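Local coordinates for protein glycinin A3B4 subunit (Glycine max, PDB 2D5F) that serves as a seed storage protein of the 11S globulin family, a two-cupin subunit that assembles into hexamers in soybean, at the interface of chains A and B. Residues are numbered along the deposited sequence; one frame, centred on the assembly and turned at random. Chains: chain A/B, glycinin A3B4 subunit.

The interface of chains A and B. Residues chain A 465-466, 469; chain B 57, 240, 243-245.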
# COMPACT_ATOMS: atom_id res chain seq x y z
N GLU A 465 -8.17 26.13 -30.84
CA GLU A 465 -7.09 26.96 -31.38
C GLU A 465 -5.71 26.33 -31.29
O GLU A 465 -4.83 26.66 -32.10
CB GLU A 465 -7.11 28.34 -30.73
CG GLU A 465 -8.27 29.18 -31.23
CD GLU A 465 -8.23 30.60 -30.73
OE1 GLU A 465 -7.13 31.17 -30.62
OE2 GLU A 465 -9.32 31.16 -30.48
N VAL A 466 -5.49 25.45 -30.33
CA VAL A 466 -4.19 24.79 -30.25
C VAL A 466 -4.12 23.86 -31.45
O VAL A 466 -3.09 23.75 -32.11
CB VAL A 466 -4.06 23.95 -28.96
CG1 VAL A 466 -2.80 23.09 -29.03
CG2 VAL A 466 -3.98 24.88 -27.75
N ASN A 469 -3.91 25.99 -34.87
CA ASN A 469 -2.55 26.46 -35.08
C ASN A 469 -1.57 25.32 -35.27
O ASN A 469 -0.53 25.49 -35.91
CB ASN A 469 -2.11 27.34 -33.92
CG ASN A 469 -2.83 28.68 -33.89
OD1 ASN A 469 -3.92 28.81 -33.34
ND2 ASN A 469 -2.22 29.68 -34.51
N LEU B 57 3.97 28.69 -29.05
CA LEU B 57 3.24 27.47 -28.72
C LEU B 57 4.09 26.24 -29.02
O LEU B 57 4.55 26.06 -30.15
CB LEU B 57 1.93 27.40 -29.53
CG LEU B 57 1.13 26.09 -29.57
CD1 LEU B 57 0.48 25.80 -28.21
CD2 LEU B 57 0.06 26.21 -30.63
N VAL B 240 1.78 31.96 -32.53
CA VAL B 240 0.35 32.10 -32.76
C VAL B 240 0.04 33.56 -33.05
O VAL B 240 -0.02 34.38 -32.13
CB VAL B 240 -0.47 31.65 -31.53
CG1 VAL B 240 -1.96 31.72 -31.85
CG2 VAL B 240 -0.06 30.24 -31.13
N GLY B 243 -2.41 35.79 -31.11
CA GLY B 243 -2.48 35.23 -29.78
C GLY B 243 -3.41 34.03 -29.73
O GLY B 243 -4.34 33.93 -30.52
N LEU B 244 -3.13 33.13 -28.79
CA LEU B 244 -3.94 31.93 -28.63
C LEU B 244 -5.09 32.20 -27.68
O LEU B 244 -4.92 32.91 -26.68
CB LEU B 244 -3.08 30.79 -28.07
CG LEU B 244 -3.77 29.43 -27.96
CD1 LEU B 244 -3.93 28.84 -29.36
CD2 LEU B 244 -2.95 28.50 -27.09
N SER B 245 -6.25 31.63 -27.98
CA SER B 245 -7.43 31.79 -27.15
C SER B 245 -8.00 30.42 -26.75
O SER B 245 -8.28 29.58 -27.62
CB SER B 245 -8.49 32.60 -27.90
OG SER B 245 -9.66 32.74 -27.12
O HOH W 1 -9.04 27.12 -28.19
O HOH W 2 -7.19 33.87 -30.38
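Helix 464-471 of chain A lies across a loop of chain B at a subunit interface of the deposited hexamer, an assembly expected of an 11S globulin. The patch is asymmetric: a helix face meets an extended segment, B:Gly243 to B:Ser245, with B:Val240 and strand 56-62 beside it. The packed part centres on B:Leu244. Its CG, anti to the backbone N, points toward the helix, and chi2 73° turns CD1 to A:Glu465 and CD2 to A:Val466. CD1 touches CB of A:Glu465 at 3.5 Å. CD2 meets CG2 of A:Val466 at 3.8 Å, the two side chains crossing obliquely. Equally close is A:Asn469, whose side chain crosses that of B:Val240 at about a right angle; ND2 lies 3.4 Å from methyl CG1, a contact without hydrogen-bond character. Packing thins only at B:Leu57, where CD2 comes no nearer than 4.1 Å to CB of A:Asn469. A:Glu465 runs extended beyond CG and lays its carboxylate over B:Ser245, with CD 3.5 Å from CB. There the backbone N of B:Ser245 donates to OE1 at 2.8 Å. The donor comes from above the carboxylate plane, 58° out of it, and the angle at the hydrogen is a bent 138°, so the bond is short but poorly aligned. This polar margin is bridged by water at two points. Water 2 joins OE1 to the carbonyl O of B:Gly243, giving that carboxylate oxygen a second partner. An alanine in place of A:Glu465 removes the carboxylate, and would probably leave the B:Ser245 N without this acceptor and the helix less firmly held on the loop. At the start of the helix, water 1 sits 3.0 Å from the backbone N of A:Glu465 and 2.6 Å from the carbonyl O of B:Ser245.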